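Side-chain contact in NalD (Pseudomonas aeruginosa PAO1, PDB 5DAJ), which represses the MexAB-OprM multidrug efflux pump as a TetR-family transcriptional regulator; novobiocin binding to it induces pump expression: residues 97-102 and 175-180. Numbering follows the deposited sequence.
Sequences QSLLTQ and NDWLRD
Two first torsions bring Leu99 and Trp177 together. The Trp177 side chain leaves its helix with CG anti to the backbone N (chi1 -169°), which carries the indole across to helix 84-101. Leu99 has CG anti to its carbonyl carbon (chi1 -73°) and reaches back the other way, and the two side chains lie alongside each other, pointing in opposite directions. The six-membered part of the indole meets Leu99 obliquely: CZ3 of Trp177 lies 3.9 Å from CB of Leu99, and CE3 of Trp177 lies 4.0 Å from CD1 of Leu99. The other methyl, CD2 of Leu99, touches CD2 of Leu178 at 4.0 Å. Leu99 thus packs against two successive residues of helix 159-179. Further along the indole, CD2 of Leu100 comes within 4.2 Å of CZ2 of Trp177, also obliquely.

The segment axes run roughly parallel, 27° apart, and stay 11.4 Å from each other at closest approach. The large indole spans much of that separation. Pro186 and Phe184 also pack on Trp177, while Leu178 touches Thr110 of helix 103-114. On helix 159-179, Asp176 and Arg179 form a salt bridge, with NH2 of Arg179 2.6 Å from OD1 of Asp176. The carboxylate is met from above its plane. The same two residues hydrogen-bond to His167 and Asn130 of the second subunit, respectively, so this helix also takes part in the dimer interface.

The contact joins two helices of the C-terminal region, which in TetR-family repressors typically serves ligand binding and dimerisation. Leu99, Trp177 and Leu178 are buried, while Leu100 sits at the exposed margin. No hydrogen bond or salt bridge links the two segments. Their direct contact is apolar and rests on van der Waals packing of the three buried side chains, with no directional bond across it.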
loop_
_atom_site.group_PDB
_atom_site.type_symbol
_atom_site.label_atom_id
_atom_site.label_comp_id
_atom_site.label_asym_id
_atom_site.label_seq_id
_atom_site.Cartn_x
_atom_site.Cartn_y
_atom_site.Cartn_z
ATOM N N GLN A 97 -2.513 -3.068 -15.802
ATOM C CA GLN A 97 -3.124 -2.369 -16.939
ATOM C C GLN A 97 -4.610 -1.991 -16.735
ATOM O O GLN A 97 -5.065 -0.985 -17.268
ATOM C CB GLN A 97 -2.972 -3.202 -18.203
ATOM C CG GLN A 97 -1.543 -3.254 -18.711
ATOM C CD GLN A 97 -1.400 -4.036 -19.998
ATOM O OE1 GLN A 97 -2.085 -5.029 -20.210
ATOM N NE2 GLN A 97 -0.506 -3.588 -20.870
ATOM N N SER A 98 -5.348 -2.782 -15.956
ATOM C CA SER A 98 -6.774 -2.497 -15.632
ATOM C C SER A 98 -7.010 -1.168 -14.894
ATOM O O SER A 98 -8.117 -0.603 -14.948
ATOM C CB SER A 98 -7.392 -3.621 -14.801
ATOM O OG SER A 98 -6.917 -3.588 -13.470
ATOM N N LEU A 99 -5.975 -0.683 -14.203
ATOM C CA LEU A 99 -6.005 0.637 -13.541
ATOM C C LEU A 99 -6.454 1.773 -14.454
ATOM O O LEU A 99 -7.124 2.699 -14.008
ATOM C CB LEU A 99 -4.626 0.994 -12.981
ATOM C CG LEU A 99 -4.176 0.232 -11.741
ATOM C CD1 LEU A 99 -2.687 0.445 -11.507
ATOM C CD2 LEU A 99 -4.978 0.678 -10.535
ATOM N N LEU A 100 -6.061 1.700 -15.722
ATOM C CA LEU A 100 -6.476 2.679 -16.732
ATOM C C LEU A 100 -7.800 2.308 -17.380
ATOM O O LEU A 100 -8.708 3.135 -17.475
ATOM C CB LEU A 100 -5.411 2.832 -17.834
ATOM C CG LEU A 100 -4.286 3.850 -17.618
ATOM C CD1 LEU A 100 -3.345 3.801 -18.816
ATOM C CD2 LEU A 100 -4.799 5.273 -17.409
ATOM N N THR A 101 -7.894 1.069 -17.841
ATOM C CA THR A 101 -9.036 0.635 -18.664
ATOM C C THR A 101 -10.384 0.483 -17.926
ATOM O O THR A 101 -11.429 0.450 -18.577
ATOM C CB THR A 101 -8.734 -0.685 -19.402
ATOM O OG1 THR A 101 -8.396 -1.696 -18.452
ATOM C CG2 THR A 101 -7.585 -0.502 -20.386
ATOM N N GLN A 102 -10.360 0.398 -16.597
ATOM C CA GLN A 102 -11.586 0.202 -15.796
ATOM C C GLN A 102 -11.776 1.272 -14.716
ATOM O O GLN A 102 -11.272 1.128 -13.601
ATOM C CB GLN A 102 -11.575 -1.179 -15.159
ATOM C CG GLN A 102 -11.719 -2.316 -16.157
ATOM C CD GLN A 102 -11.514 -3.685 -15.521
ATOM O OE1 GLN A 102 -11.802 -3.881 -14.335
ATOM N NE2 GLN A 102 -11.007 -4.637 -16.300
ATOM N N ASN A 175 -0.729 0.831 -5.153
ATOM C CA ASN A 175 -0.693 1.855 -4.114
ATOM C C ASN A 175 -0.020 3.143 -4.590
ATOM O O ASN A 175 -0.576 4.232 -4.441
ATOM C CB ASN A 175 0.030 1.343 -2.868
ATOM C CG ASN A 175 -0.551 1.899 -1.601
ATOM O OD1 ASN A 175 -0.142 2.964 -1.138
ATOM N ND2 ASN A 175 -1.515 1.187 -1.029
ATOM N N ASP A 176 1.180 2.995 -5.155
ATOM C CA ASP A 176 1.946 4.128 -5.701
ATOM C C ASP A 176 1.146 4.871 -6.756
ATOM O O ASP A 176 1.005 6.092 -6.686
ATOM C CB ASP A 176 3.292 3.680 -6.304
ATOM C CG ASP A 176 4.482 3.918 -5.382
ATOM O OD1 ASP A 176 4.380 4.698 -4.418
ATOM O OD2 ASP A 176 5.551 3.322 -5.633
ATOM N N TRP A 177 0.630 4.136 -7.735
ATOM C CA TRP A 177 -0.033 4.763 -8.881
ATOM C C TRP A 177 -1.315 5.480 -8.486
ATOM O O TRP A 177 -1.568 6.589 -8.940
ATOM C CB TRP A 177 -0.351 3.768 -9.993
ATOM C CG TRP A 177 -0.779 4.483 -11.227
ATOM C CD1 TRP A 177 0.035 5.084 -12.136
ATOM C CD2 TRP A 177 -2.112 4.718 -11.662
ATOM N NE1 TRP A 177 -0.711 5.666 -13.123
ATOM C CE2 TRP A 177 -2.035 5.457 -12.858
ATOM C CE3 TRP A 177 -3.369 4.370 -11.168
ATOM C CZ2 TRP A 177 -3.170 5.857 -13.572
ATOM C CZ3 TRP A 177 -4.501 4.768 -11.878
ATOM C CH2 TRP A 177 -4.391 5.503 -13.066
ATOM N N LEU A 178 -2.117 4.835 -7.647
ATOM C CA LEU A 178 -3.361 5.435 -7.151
ATOM C C LEU A 178 -3.107 6.661 -6.269
ATOM O O LEU A 178 -3.882 7.610 -6.294
ATOM C CB LEU A 178 -4.179 4.414 -6.385
ATOM C CG LEU A 178 -4.743 3.259 -7.214
ATOM C CD1 LEU A 178 -5.210 2.116 -6.321
ATOM C CD2 LEU A 178 -5.864 3.733 -8.118
ATOM N N ARG A 179 -2.014 6.642 -5.511
ATOM C CA ARG A 179 -1.561 7.812 -4.724
ATOM C C ARG A 179 -1.101 8.948 -5.654
ATOM O O ARG A 179 -1.462 10.096 -5.456
ATOM C CB ARG A 179 -0.431 7.423 -3.766
ATOM C CG ARG A 179 0.084 8.554 -2.868
ATOM C CD ARG A 179 1.285 8.146 -2.025
ATOM N NE ARG A 179 2.290 7.430 -2.821
ATOM C CZ ARG A 179 3.164 8.004 -3.650
ATOM N NH1 ARG A 179 3.215 9.325 -3.809
ATOM N NH2 ARG A 179 4.004 7.246 -4.328
ATOM N N ASP A 180 -0.287 8.601 -6.650
ATOM C CA ASP A 180 0.278 9.565 -7.619
ATOM C C ASP A 180 0.325 8.949 -9.029
ATOM O O ASP A 180 1.276 8.243 -9.368
ATOM C CB ASP A 180 1.686 9.996 -7.186
ATOM C CG ASP A 180 2.348 10.965 -8.173
ATOM O OD1 ASP A 180 1.667 11.477 -9.087
ATOM O OD2 ASP A 180 3.567 11.216 -8.027
#